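Local coordinates for protein (hdlp (histone deacetylase-like protein)) (Aquifex aeolicus, PDB 1C3P) that probably removes acetyl groups from lysine side chains as a zinc-dependent relative of the histone deacetylases, and is probably linked to acetoin breakdown, at residues A[20-25]-A[89-94]; A[74-79]-A[93-98]; A[159-164]-A[244-249]; A[249-254]-A[289-294]. One frame throughout, in Å; residues are numbered along the deposited sequence.

Interaction 1: residues A[20-25]-A[89-94]; sequences NHPLKI and GGYENP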
loop_
_atom_site.group_PDB
_atom_site.type_symbol
_atom_site.label_atom_id
_atom_site.label_comp_id
_atom_site.label_asym_id
_atom_site.label_seq_id
_atom_site.Cartn_x
_atom_site.Cartn_y
_atom_site.Cartn_z
ATOM N N ASN A 20 10.922 -18.427 -2.391
ATOM C CA ASN A 20 11.601 -17.362 -3.107
ATOM C C ASN A 20 10.885 -16.016 -3.129
ATOM O O ASN A 20 11.521 -14.963 -3.245
ATOM C CB ASN A 20 11.785 -17.841 -4.547
ATOM C CG ASN A 20 13.195 -17.670 -5.050
ATOM O OD1 ASN A 20 14.145 -18.198 -4.467
ATOM N ND2 ASN A 20 13.344 -16.936 -6.149
ATOM N N HIS A 21 9.563 -16.057 -3.024
ATOM C CA HIS A 21 8.731 -14.857 -3.093
ATOM C C HIS A 21 9.058 -13.732 -2.103
ATOM O O HIS A 21 9.300 -13.977 -0.922
ATOM C CB HIS A 21 7.262 -15.245 -2.926
ATOM C CG HIS A 21 6.318 -14.247 -3.513
ATOM N ND1 HIS A 21 5.727 -14.418 -4.746
ATOM C CD2 HIS A 21 5.922 -13.028 -3.071
ATOM C CE1 HIS A 21 5.006 -13.353 -5.040
ATOM N NE2 HIS A 21 5.108 -12.492 -4.041
ATOM N N PRO A 22 9.075 -12.477 -2.580
ATOM C CA PRO A 22 9.367 -11.328 -1.714
ATOM C C PRO A 22 8.405 -11.177 -0.522
ATOM O O PRO A 22 8.751 -10.560 0.485
ATOM C CB PRO A 22 9.279 -10.147 -2.689
ATOM C CG PRO A 22 9.733 -10.778 -3.997
ATOM C CD PRO A 22 8.866 -12.016 -3.964
ATOM N N LEU A 23 7.197 -11.727 -0.642
ATOM C CA LEU A 23 6.206 -11.642 0.433
ATOM C C LEU A 23 6.234 -12.850 1.378
ATOM O O LEU A 23 5.277 -13.107 2.119
ATOM C CB LEU A 23 4.803 -11.443 -0.161
ATOM C CG LEU A 23 4.653 -10.090 -0.872
ATOM C CD1 LEU A 23 3.278 -9.986 -1.554
ATOM C CD2 LEU A 23 4.818 -8.977 0.163
ATOM N N LYS A 24 7.346 -13.582 1.333
ATOM C CA LYS A 24 7.586 -14.728 2.210
ATOM C C LYS A 24 7.670 -14.217 3.668
ATOM O O LYS A 24 7.231 -14.878 4.608
ATOM C CB LYS A 24 8.916 -15.379 1.820
ATOM C CG LYS A 24 9.484 -16.367 2.820
ATOM C CD LYS A 24 10.987 -16.129 3.009
ATOM C CE LYS A 24 11.759 -16.182 1.691
ATOM N NZ LYS A 24 13.207 -15.857 1.853
ATOM N N ILE A 25 8.240 -13.032 3.849
ATOM C CA ILE A 25 8.393 -12.464 5.189
ATOM C C ILE A 25 7.088 -12.077 5.884
ATOM O O ILE A 25 6.064 -11.822 5.232
ATOM C CB ILE A 25 9.257 -11.190 5.168
ATOM C CG1 ILE A 25 8.665 -10.190 4.164
ATOM C CG2 ILE A 25 10.687 -11.536 4.875
ATOM C CD1 ILE A 25 9.358 -8.848 4.133
ATOM N N GLY A 89 -0.799 -19.079 -10.555
ATOM C CA GLY A 89 0.064 -20.242 -10.666
ATOM C C GLY A 89 1.533 -20.016 -10.936
ATOM O O GLY A 89 2.341 -20.872 -10.578
ATOM N N GLY A 90 1.879 -18.906 -11.586
ATOM C CA GLY A 90 3.282 -18.621 -11.872
ATOM C C GLY A 90 4.043 -18.139 -10.647
ATOM O O GLY A 90 3.474 -18.060 -9.565
ATOM N N TYR A 91 5.332 -17.832 -10.802
ATOM C CA TYR A 91 6.148 -17.341 -9.688
ATOM C C TYR A 91 5.530 -16.104 -9.033
ATOM O O TYR A 91 5.557 -15.928 -7.818
ATOM C CB TYR A 91 7.531 -16.934 -10.185
ATOM C CG TYR A 91 8.327 -16.166 -9.144
ATOM C CD1 TYR A 91 8.899 -16.816 -8.050
ATOM C CD2 TYR A 91 8.496 -14.782 -9.250
ATOM C CE1 TYR A 91 9.627 -16.108 -7.090
ATOM C CE2 TYR A 91 9.219 -14.064 -8.297
ATOM C CZ TYR A 91 9.783 -14.735 -7.223
ATOM O OH TYR A 91 10.512 -14.032 -6.292
ATOM N N GLU A 92 4.996 -15.237 -9.873
ATOM C CA GLU A 92 4.407 -13.985 -9.434
ATOM C C GLU A 92 3.173 -14.102 -8.530
ATOM O O GLU A 92 3.160 -13.567 -7.411
ATOM C CB GLU A 92 4.110 -13.161 -10.688
ATOM C CG GLU A 92 3.344 -11.882 -10.492
ATOM C CD GLU A 92 3.340 -11.042 -11.758
ATOM O OE1 GLU A 92 2.327 -10.339 -12.010
ATOM O OE2 GLU A 92 4.364 -11.079 -12.487
ATOM N N ASN A 93 2.145 -14.801 -9.011
ATOM C CA ASN A 93 0.898 -14.984 -8.265
ATOM C C ASN A 93 0.690 -16.490 -8.104
ATOM O O ASN A 93 -0.221 -17.079 -8.685
ATOM C CB ASN A 93 -0.242 -14.361 -9.065
ATOM C CG ASN A 93 0.108 -12.973 -9.561
ATOM O OD1 ASN A 93 0.394 -12.067 -8.766
ATOM N ND2 ASN A 93 0.109 -12.796 -10.881
ATOM N N PRO A 94 1.510 -17.119 -7.248
ATOM C CA PRO A 94 1.503 -18.557 -6.966
ATOM C C PRO A 94 0.296 -19.074 -6.223
ATOM O O PRO A 94 -0.459 -18.314 -5.644
ATOM C CB PRO A 94 2.757 -18.744 -6.108
ATOM C CG PRO A 94 3.571 -17.488 -6.366
ATOM C CD PRO A 94 2.492 -16.461 -6.372
#
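H21 turns the rim of its imidazole toward two successive carbonyls, those of Y91 and E92, where two loops meet in the alpha/beta fold of the histone deacetylase family. Both oxygens lie near the ring plane. ND1 gives a weak hydrogen bond to Y91 O at 3.4 Å, bent to 140°, while the ring carbon CE1 comes to 3.0 Å from E92 O. That carbonyl is buried with no hydrogen-bond partner in the model, and the polarised CE1-H may offset some of this. A histidine suits the place: its flat ring offers ND1 and CE1 in one plane to two carbonyls.

Y91 reaches back the other way, and its OH makes a weak bond to N20 O at 3.3 Å. P22 meets the phenol tip to tip, CD lying 3.5 Å from Y91 OH, and the CB of the poorly ordered N20 touches the ring edge at CE1. The H21 and Y91 rings meet obliquely, planes 33° apart.

Further out, F141 packs edge-to-face with H21. E92 OE1 bonds to G140 N and N93 OD1 to F141 N, which ties the 89-94 loop down. P22 lies about 9 Å, side chain to side chain, from H170 and D258, which bind zinc in this protein, though the metal is absent from this model. P94 closes the contact, its CG 4.1 Å from H21 ND1.

Interaction 2: residues A[74-79]-A[93-98]; sequences RCQCVP and NPVSYA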
loop_
_atom_site.group_PDB
_atom_site.type_symbol
_atom_site.label_atom_id
_atom_site.label_comp_id
_atom_site.label_asym_id
_atom_site.label_seq_id
_atom_site.Cartn_x
_atom_site.Cartn_y
_atom_site.Cartn_z
ATOM N N ARG A 74 -8.052 -24.121 -1.996
ATOM C CA ARG A 74 -8.385 -25.277 -1.174
ATOM C C ARG A 74 -7.949 -26.608 -1.756
ATOM O O ARG A 74 -7.668 -27.541 -1.011
ATOM C CB ARG A 74 -9.888 -25.309 -0.826
ATOM C CG ARG A 74 -10.836 -25.534 -1.975
ATOM C CD ARG A 74 -12.291 -25.465 -1.491
ATOM N NE ARG A 74 -13.121 -26.050 -2.525
ATOM C CZ ARG A 74 -13.380 -27.349 -2.637
ATOM N NH1 ARG A 74 -12.885 -28.221 -1.759
ATOM N NH2 ARG A 74 -14.065 -27.785 -3.694
ATOM N N CYS A 75 -7.895 -26.706 -3.077
ATOM C CA CYS A 75 -7.467 -27.959 -3.708
ATOM C C CYS A 75 -5.970 -27.895 -4.020
ATOM O O CYS A 75 -5.376 -28.856 -4.525
ATOM C CB CYS A 75 -8.268 -28.213 -4.988
ATOM S SG CYS A 75 -10.038 -28.497 -4.724
ATOM N N GLN A 76 -5.378 -26.745 -3.717
ATOM C CA GLN A 76 -3.957 -26.494 -3.917
ATOM C C GLN A 76 -3.538 -26.872 -5.340
ATOM O O GLN A 76 -2.714 -27.762 -5.555
ATOM C CB GLN A 76 -3.164 -27.283 -2.865
ATOM C CG GLN A 76 -1.807 -26.687 -2.575
ATOM C CD GLN A 76 -1.921 -25.304 -1.970
ATOM O OE1 GLN A 76 -2.633 -24.452 -2.489
ATOM N NE2 GLN A 76 -1.209 -25.071 -0.882
ATOM N N CYS A 77 -4.108 -26.182 -6.321
ATOM C CA CYS A 77 -3.807 -26.486 -7.708
ATOM C C CYS A 77 -4.044 -25.289 -8.595
ATOM O O CYS A 77 -4.625 -24.293 -8.177
ATOM C CB CYS A 77 -4.719 -27.616 -8.207
ATOM S SG CYS A 77 -6.496 -27.101 -8.332
ATOM N N VAL A 78 -3.568 -25.402 -9.832
ATOM C CA VAL A 78 -3.797 -24.380 -10.836
ATOM C C VAL A 78 -4.803 -25.046 -11.756
ATOM O O VAL A 78 -4.450 -25.945 -12.535
ATOM C CB VAL A 78 -2.535 -24.062 -11.638
ATOM C CG1 VAL A 78 -2.833 -22.980 -12.667
ATOM C CG2 VAL A 78 -1.427 -23.625 -10.694
ATOM N N PRO A 79 -6.081 -24.640 -11.656
ATOM C CA PRO A 79 -7.128 -25.220 -12.495
ATOM C C PRO A 79 -6.800 -25.024 -13.967
ATOM O O PRO A 79 -6.204 -24.021 -14.351
ATOM C CB PRO A 79 -8.384 -24.452 -12.049
ATOM C CG PRO A 79 -8.047 -24.115 -10.577
ATOM C CD PRO A 79 -6.644 -23.594 -10.780
ATOM N N ASN A 93 2.145 -14.801 -9.011
ATOM C CA ASN A 93 0.898 -14.984 -8.265
ATOM C C ASN A 93 0.690 -16.490 -8.104
ATOM O O ASN A 93 -0.221 -17.079 -8.685
ATOM C CB ASN A 93 -0.242 -14.361 -9.065
ATOM C CG ASN A 93 0.108 -12.973 -9.561
ATOM O OD1 ASN A 93 0.394 -12.067 -8.766
ATOM N ND2 ASN A 93 0.109 -12.796 -10.881
ATOM N N PRO A 94 1.510 -17.119 -7.248
ATOM C CA PRO A 94 1.503 -18.557 -6.966
ATOM C C PRO A 94 0.296 -19.074 -6.223
ATOM O O PRO A 94 -0.459 -18.314 -5.644
ATOM C CB PRO A 94 2.757 -18.744 -6.108
ATOM C CG PRO A 94 3.571 -17.488 -6.366
ATOM C CD PRO A 94 2.492 -16.461 -6.372
ATOM N N VAL A 95 0.124 -20.390 -6.243
ATOM C CA VAL A 95 -0.939 -21.007 -5.470
ATOM C C VAL A 95 -0.438 -21.029 -4.013
ATOM O O VAL A 95 0.682 -21.462 -3.756
ATOM C CB VAL A 95 -1.190 -22.455 -5.947
ATOM C CG1 VAL A 95 -2.078 -23.199 -4.953
ATOM C CG2 VAL A 95 -1.863 -22.430 -7.313
ATOM N N SER A 96 -1.237 -20.524 -3.077
ATOM C CA SER A 96 -0.886 -20.540 -1.647
ATOM C C SER A 96 -2.119 -20.116 -0.844
ATOM O O SER A 96 -3.120 -19.684 -1.427
ATOM C CB SER A 96 0.250 -19.570 -1.321
ATOM O OG SER A 96 -0.247 -18.264 -1.092
ATOM N N TYR A 97 -2.072 -20.224 0.485
ATOM C CA TYR A 97 -3.235 -19.797 1.246
ATOM C C TYR A 97 -3.340 -18.279 1.393
ATOM O O TYR A 97 -4.261 -17.759 2.018
ATOM C CB TYR A 97 -3.309 -20.501 2.604
ATOM C CG TYR A 97 -3.678 -21.965 2.448
ATOM C CD1 TYR A 97 -2.701 -22.946 2.250
ATOM C CD2 TYR A 97 -5.016 -22.355 2.417
ATOM C CE1 TYR A 97 -3.052 -24.284 2.027
ATOM C CE2 TYR A 97 -5.381 -23.689 2.194
ATOM C CZ TYR A 97 -4.398 -24.644 2.000
ATOM O OH TYR A 97 -4.769 -25.955 1.778
ATOM N N ALA A 98 -2.401 -17.558 0.806
ATOM C CA ALA A 98 -2.495 -16.113 0.840
ATOM C C ALA A 98 -3.395 -15.720 -0.324
ATOM O O ALA A 98 -4.009 -14.664 -0.306
ATOM C CB ALA A 98 -1.124 -15.473 0.647
HETATM O O HOH W 1 -7.260 -26.945 1.595
#
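One water, rather than any direct hydrogen bond, links R74 to Y97 here. It donates to R74 O at 2.7 Å and lies equally far from Y97 OH, in the plane of the phenol ring at its edge. R74 O belongs to the last turn of helix 63-75, where a carbonyl can lack an amide partner, and a tyrosine is long enough to bring its hydroxyl near.

The helix ends in a Schellman motif: C77 N bonds to A72 O and Q76 N to E73 O, with Q76 at positive phi (50°). This turns the chain so that C77 and V78 pass V95. The V95 branch CG2 stands beside the backbone N, 3.4 Å from C77 O and 3.6 Å from V78 CG2. Two beta-branched valines thus make a compact apolar patch. The Q76 side chain also lies against V95 and Y97, but its modelled amide is doubtful. Next to V95, S96 caps the start of helix 98-118, its OG accepting from A98 N at 3.0 Å.

At this surface contact R74 O and Y97 OH stand 4.3 Å apart, too far to bond directly, and the water lets the helix-end carbonyl and the tyrosine hydroxyl share one bridge.

Interaction 3: residues A[159-164]-A[244-249]; sequences FKRILY and EVFEPE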
loop_
_atom_site.group_PDB
_atom_site.type_symbol
_atom_site.label_atom_id
_atom_site.label_comp_id
_atom_site.label_asym_id
_atom_site.label_seq_id
_atom_site.Cartn_x
_atom_site.Cartn_y
_atom_site.Cartn_z
ATOM N N PHE A 159 -21.275 7.871 -2.117
ATOM C CA PHE A 159 -20.226 8.852 -2.346
ATOM C C PHE A 159 -20.026 9.001 -3.846
ATOM O O PHE A 159 -19.983 8.008 -4.563
ATOM C CB PHE A 159 -18.923 8.434 -1.665
ATOM C CG PHE A 159 -18.955 8.584 -0.169
ATOM C CD1 PHE A 159 -19.483 7.581 0.644
ATOM C CD2 PHE A 159 -18.522 9.764 0.417
ATOM C CE1 PHE A 159 -19.576 7.768 2.028
ATOM C CE2 PHE A 159 -18.609 9.968 1.796
ATOM C CZ PHE A 159 -19.136 8.974 2.604
ATOM N N LYS A 160 -19.906 10.239 -4.313
ATOM C CA LYS A 160 -19.738 10.521 -5.736
ATOM C C LYS A 160 -18.419 11.185 -6.112
ATOM O O LYS A 160 -18.157 11.450 -7.290
ATOM C CB LYS A 160 -20.913 11.384 -6.208
ATOM C CG LYS A 160 -22.243 10.647 -6.136
ATOM C CD LYS A 160 -23.459 11.572 -6.204
ATOM C CE LYS A 160 -23.463 12.473 -7.430
ATOM N NZ LYS A 160 -22.395 13.512 -7.371
ATOM N N ARG A 161 -17.595 11.475 -5.113
ATOM C CA ARG A 161 -16.289 12.087 -5.360
ATOM C C ARG A 161 -15.299 11.450 -4.402
ATOM O O ARG A 161 -15.111 11.907 -3.275
ATOM C CB ARG A 161 -16.320 13.604 -5.131
ATOM C CG ARG A 161 -17.196 14.386 -6.111
ATOM C CD ARG A 161 -16.990 15.889 -5.930
ATOM N NE ARG A 161 -17.303 16.356 -4.581
ATOM C CZ ARG A 161 -18.533 16.496 -4.086
ATOM N NH1 ARG A 161 -19.595 16.207 -4.828
ATOM N NH2 ARG A 161 -18.702 16.918 -2.838
ATOM N N ILE A 162 -14.659 10.385 -4.858
ATOM C CA ILE A 162 -13.714 9.657 -4.015
ATOM C C ILE A 162 -12.299 9.790 -4.568
ATOM O O ILE A 162 -12.079 9.596 -5.744
ATOM C CB ILE A 162 -14.135 8.184 -3.986
ATOM C CG1 ILE A 162 -15.567 8.104 -3.451
ATOM C CG2 ILE A 162 -13.180 7.377 -3.138
ATOM C CD1 ILE A 162 -16.241 6.784 -3.655
ATOM N N LEU A 163 -11.344 10.131 -3.711
ATOM C CA LEU A 163 -9.973 10.293 -4.159
ATOM C C LEU A 163 -9.144 9.170 -3.581
ATOM O O LEU A 163 -9.302 8.827 -2.421
ATOM C CB LEU A 163 -9.419 11.642 -3.671
ATOM C CG LEU A 163 -7.911 11.906 -3.765
ATOM C CD1 LEU A 163 -7.496 11.958 -5.235
ATOM C CD2 LEU A 163 -7.562 13.201 -3.055
ATOM N N TYR A 164 -8.283 8.586 -4.403
ATOM C CA TYR A 164 -7.378 7.537 -3.943
ATOM C C TYR A 164 -5.960 8.034 -4.215
ATOM O O TYR A 164 -5.643 8.460 -5.329
ATOM C CB TYR A 164 -7.626 6.244 -4.710
ATOM C CG TYR A 164 -6.654 5.147 -4.348
ATOM C CD1 TYR A 164 -6.736 4.455 -3.134
ATOM C CD2 TYR A 164 -5.641 4.809 -5.231
ATOM C CE1 TYR A 164 -5.804 3.435 -2.837
ATOM C CE2 TYR A 164 -4.734 3.825 -4.950
ATOM C CZ TYR A 164 -4.811 3.139 -3.770
ATOM O OH TYR A 164 -3.879 2.138 -3.583
ATOM N N GLU A 244 -6.907 21.417 -7.295
ATOM C CA GLU A 244 -7.510 22.425 -8.171
ATOM C C GLU A 244 -8.588 21.877 -9.100
ATOM O O GLU A 244 -9.393 22.636 -9.636
ATOM C CB GLU A 244 -6.441 23.124 -9.017
ATOM C CG GLU A 244 -5.337 23.791 -8.198
ATOM C CD GLU A 244 -4.409 24.650 -9.048
ATOM O OE1 GLU A 244 -3.381 25.131 -8.517
ATOM O OE2 GLU A 244 -4.720 24.856 -10.244
ATOM N N VAL A 245 -8.615 20.565 -9.279
ATOM C CA VAL A 245 -9.575 19.934 -10.169
ATOM C C VAL A 245 -10.575 18.999 -9.491
ATOM O O VAL A 245 -11.626 18.701 -10.054
ATOM C CB VAL A 245 -8.838 19.121 -11.259
ATOM C CG1 VAL A 245 -9.831 18.350 -12.116
ATOM C CG2 VAL A 245 -8.027 20.058 -12.131
ATOM N N PHE A 246 -10.273 18.559 -8.276
ATOM C CA PHE A 246 -11.154 17.605 -7.604
ATOM C C PHE A 246 -11.337 17.926 -6.121
ATOM O O PHE A 246 -10.359 18.101 -5.399
ATOM C CB PHE A 246 -10.526 16.208 -7.764
ATOM C CG PHE A 246 -11.469 15.061 -7.506
ATOM C CD1 PHE A 246 -12.465 14.741 -8.420
ATOM C CD2 PHE A 246 -11.314 14.264 -6.379
ATOM C CE1 PHE A 246 -13.295 13.632 -8.219
ATOM C CE2 PHE A 246 -12.138 13.153 -6.164
ATOM C CZ PHE A 246 -13.124 12.836 -7.081
ATOM N N GLU A 247 -12.587 18.020 -5.670
ATOM C CA GLU A 247 -12.897 18.277 -4.254
ATOM C C GLU A 247 -13.489 16.977 -3.704
ATOM O O GLU A 247 -14.698 16.749 -3.777
ATOM C CB GLU A 247 -13.918 19.413 -4.100
ATOM C CG GLU A 247 -13.364 20.834 -4.262
ATOM C CD GLU A 247 -12.910 21.170 -5.679
ATOM O OE1 GLU A 247 -11.999 20.493 -6.200
ATOM O OE2 GLU A 247 -13.463 22.122 -6.274
ATOM N N PRO A 248 -12.646 16.124 -3.098
ATOM C CA PRO A 248 -13.081 14.837 -2.551
ATOM C C PRO A 248 -14.093 14.910 -1.420
ATOM O O PRO A 248 -14.034 15.819 -0.597
ATOM C CB PRO A 248 -11.767 14.217 -2.062
ATOM C CG PRO A 248 -10.709 14.922 -2.900
ATOM C CD PRO A 248 -11.220 16.330 -2.793
ATOM N N GLU A 249 -15.013 13.947 -1.396
ATOM C CA GLU A 249 -15.993 13.840 -0.317
ATOM C C GLU A 249 -15.287 12.960 0.695
ATOM O O GLU A 249 -15.552 13.009 1.899
ATOM C CB GLU A 249 -17.266 13.121 -0.770
ATOM C CG GLU A 249 -18.077 13.862 -1.824
ATOM C CD GLU A 249 -19.343 13.120 -2.195
ATOM O OE1 GLU A 249 -19.246 11.933 -2.568
ATOM O OE2 GLU A 249 -20.439 13.722 -2.118
HETATM O O HOH W 2 -21.079 16.166 -0.924
#
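F246 sets the edge of its phenyl ring at I162 N, CZ 3.6 Å away, and the same CZ also packs on R161 CA. CE2 touches L163 CB at 4.0 Å; a flat ring can lie close to the backbone where strand 162-166 begins.

E247 contributes its backbone. Its O accepts from R161 NE at 2.8 Å, nearly along the C=O axis and within the guanidinium plane. The arginine chain bends at chi3 (-59°), which sets NE for this bond.

P248 lies side by side with L163, CG to CD2 3.6 Å, and its compact apolar ring suits a place beside a leucine. From here the chain enters strand 250-254, which runs parallel to strand 162-166 in the central sheet, and the pairing starts with E249 N bonded to R161 O at 2.8 Å, almost straight (172°).

E249 reaches across in an extended chain, crossing R161 at about a right angle. OE1 accepts from both K160 N and R161 N, which approach from the same face of the carboxylate, the first on the syn side and the second from above the plane. CG lies over one face of the R161 guanidinium, toward the rim, 3.3 Å from NH2. An alanine in place of E249 would probably leave the K160 and R161 amides without this acceptor and the guanidinium face without CG. OE2 makes a long, purely electrostatic salt bridge to R161 NH2 at 3.7 Å, and a water hydrogen-bonds to both atoms.

Interaction 4: residues A[249-254]-A[289-294]; sequences EVYLLQ and GVYLGG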
loop_
_atom_site.group_PDB
_atom_site.type_symbol
_atom_site.label_atom_id
_atom_site.label_comp_id
_atom_site.label_asym_id
_atom_site.label_seq_id
_atom_site.Cartn_x
_atom_site.Cartn_y
_atom_site.Cartn_z
ATOM N N GLU A 249 -15.013 13.947 -1.396
ATOM C CA GLU A 249 -15.993 13.840 -0.317
ATOM C C GLU A 249 -15.287 12.960 0.695
ATOM O O GLU A 249 -15.552 13.009 1.899
ATOM C CB GLU A 249 -17.266 13.121 -0.770
ATOM C CG GLU A 249 -18.077 13.862 -1.824
ATOM C CD GLU A 249 -19.343 13.120 -2.195
ATOM O OE1 GLU A 249 -19.246 11.933 -2.568
ATOM O OE2 GLU A 249 -20.439 13.722 -2.118
ATOM N N VAL A 250 -14.377 12.142 0.182
ATOM C CA VAL A 250 -13.623 11.234 1.023
ATOM C C VAL A 250 -12.429 10.721 0.237
ATOM O O VAL A 250 -12.489 10.654 -0.981
ATOM C CB VAL A 250 -14.502 10.030 1.471
ATOM C CG1 VAL A 250 -14.997 9.238 0.274
ATOM C CG2 VAL A 250 -13.712 9.141 2.388
ATOM N N TYR A 251 -11.343 10.390 0.927
ATOM C CA TYR A 251 -10.162 9.875 0.241
ATOM C C TYR A 251 -9.524 8.706 0.996
ATOM O O TYR A 251 -9.696 8.562 2.211
ATOM C CB TYR A 251 -9.120 11.000 0.048
ATOM C CG TYR A 251 -8.224 11.275 1.250
ATOM C CD1 TYR A 251 -7.046 10.548 1.445
ATOM C CD2 TYR A 251 -8.556 12.253 2.193
ATOM C CE1 TYR A 251 -6.236 10.780 2.535
ATOM C CE2 TYR A 251 -7.733 12.500 3.311
ATOM C CZ TYR A 251 -6.584 11.756 3.470
ATOM O OH TYR A 251 -5.766 11.936 4.566
ATOM N N LEU A 252 -8.814 7.854 0.252
ATOM C CA LEU A 252 -8.077 6.729 0.825
ATOM C C LEU A 252 -6.632 6.942 0.400
ATOM O O LEU A 252 -6.362 7.439 -0.700
ATOM C CB LEU A 252 -8.565 5.369 0.289
ATOM C CG LEU A 252 -10.036 5.047 0.536
ATOM C CD1 LEU A 252 -10.865 5.658 -0.574
ATOM C CD2 LEU A 252 -10.232 3.540 0.540
ATOM N N LEU A 253 -5.719 6.570 1.281
ATOM C CA LEU A 253 -4.281 6.744 1.070
ATOM C C LEU A 253 -3.581 5.420 1.321
ATOM O O LEU A 253 -3.797 4.801 2.361
ATOM C CB LEU A 253 -3.765 7.795 2.070
ATOM C CG LEU A 253 -2.271 7.997 2.296
ATOM C CD1 LEU A 253 -1.653 8.537 1.012
ATOM C CD2 LEU A 253 -2.054 9.002 3.451
ATOM N N GLN A 254 -2.742 4.986 0.382
ATOM C CA GLN A 254 -2.032 3.722 0.552
ATOM C C GLN A 254 -0.587 4.092 0.845
ATOM O O GLN A 254 0.026 4.965 0.200
ATOM C CB GLN A 254 -2.204 2.814 -0.693
ATOM C CG GLN A 254 -1.113 2.846 -1.730
ATOM C CD GLN A 254 -0.141 1.675 -1.612
ATOM O OE1 GLN A 254 -0.470 0.515 -1.936
ATOM N NE2 GLN A 254 1.064 1.970 -1.148
ATOM N N GLY A 289 -8.469 10.829 6.239
ATOM C CA GLY A 289 -8.958 9.891 5.247
ATOM C C GLY A 289 -8.807 8.468 5.750
ATOM O O GLY A 289 -8.531 8.265 6.927
ATOM N N VAL A 290 -8.983 7.492 4.861
ATOM C CA VAL A 290 -8.867 6.082 5.207
ATOM C C VAL A 290 -7.441 5.666 4.839
ATOM O O VAL A 290 -7.008 5.875 3.698
ATOM C CB VAL A 290 -9.922 5.252 4.412
ATOM C CG1 VAL A 290 -9.783 3.745 4.699
ATOM C CG2 VAL A 290 -11.329 5.725 4.803
ATOM N N TYR A 291 -6.717 5.092 5.800
ATOM C CA TYR A 291 -5.325 4.699 5.586
ATOM C C TYR A 291 -5.087 3.192 5.419
ATOM O O TYR A 291 -5.520 2.372 6.239
ATOM C CB TYR A 291 -4.477 5.244 6.732
ATOM C CG TYR A 291 -4.788 6.697 7.016
ATOM C CD1 TYR A 291 -5.304 7.103 8.254
ATOM C CD2 TYR A 291 -4.632 7.659 6.025
ATOM C CE1 TYR A 291 -5.661 8.441 8.487
ATOM C CE2 TYR A 291 -4.984 8.988 6.244
ATOM C CZ TYR A 291 -5.496 9.374 7.467
ATOM O OH TYR A 291 -5.838 10.695 7.658
ATOM N N LEU A 292 -4.367 2.849 4.357
ATOM C CA LEU A 292 -4.079 1.451 4.034
ATOM C C LEU A 292 -2.588 1.214 3.933
ATOM O O LEU A 292 -1.821 2.148 3.709
ATOM C CB LEU A 292 -4.708 1.090 2.676
ATOM C CG LEU A 292 -6.187 1.405 2.441
ATOM C CD1 LEU A 292 -6.569 0.984 0.993
ATOM C CD2 LEU A 292 -7.034 0.680 3.455
ATOM N N GLY A 293 -2.179 -0.049 4.082
ATOM C CA GLY A 293 -0.773 -0.385 3.962
ATOM C C GLY A 293 -0.441 -0.492 2.480
ATOM O O GLY A 293 -1.082 0.147 1.635
ATOM N N GLY A 294 0.551 -1.302 2.150
ATOM C CA GLY A 294 0.918 -1.458 0.758
ATOM C C GLY A 294 2.164 -2.297 0.668
ATOM O O GLY A 294 2.550 -2.925 1.648
#
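The ring of Y251 lies flat over G289, whose bare CA packs on one ring face, toward the rim, as a CH-pi contact, 3.7 Å from CA to the centroid. A CB on G289 would run into Y251 CZ, so any side chain there would probably push the ring aside. Y251 CG sits between its backbone N and carbonyl carbon (chi1 83°), the crowded position, which lets the ring lie over G289.

Behind the rings, parallel strands 250-254 and 290-292 are joined by V290 N to Y251 O, L253 N to V290 O and L292 N to L253 O. On one face L252 and V290 lie side by side, L252 CG against V290 CB at 3.9 Å. On the other, L253 CD2 abuts Y291 CD2, also at 3.9 Å, while Y291 OH accepts from G289 N at 3.0 Å and bonds to E288 OE1; Y251 OH bonds to G287 O. A phenylalanine in place of Y291 would probably leave G289 N and E288 without that hydroxyl.

These strands and helix 272-286 form a beta-alpha-beta unit. The helix covers Y251, L253 and Y291, helix 98-118 covers V290 and L292, and Q254 touches D168, which binds zinc when the metal is present. Strand 162-166 flanks 250-254, and strand 122-125 flanks 290-292.

How the interactions relate
Along the chain, interactions 1 and 2 both close before interaction 3 opens, and interaction 4 follows. The first two are neighbours, centres 11 Å apart, sharing N93 and P94 in the loop that leads to helix 98-118; G89 of interaction 1 touches V78 of interaction 2. Interactions 3 and 4, centres 12 Å apart, share E249 and meet in the parallel sheet, where L163 probably hydrogen-bonds to V250 and L252. Interactions 1 and 3 lie on opposite sides of the chain's centre, 35 Å between centres. Interaction 4 is buried and reaches the zinc site, which interaction 1 approaches less closely; interaction 3 is partly buried where strand 162-166 starts, and interaction 2 is on the surface.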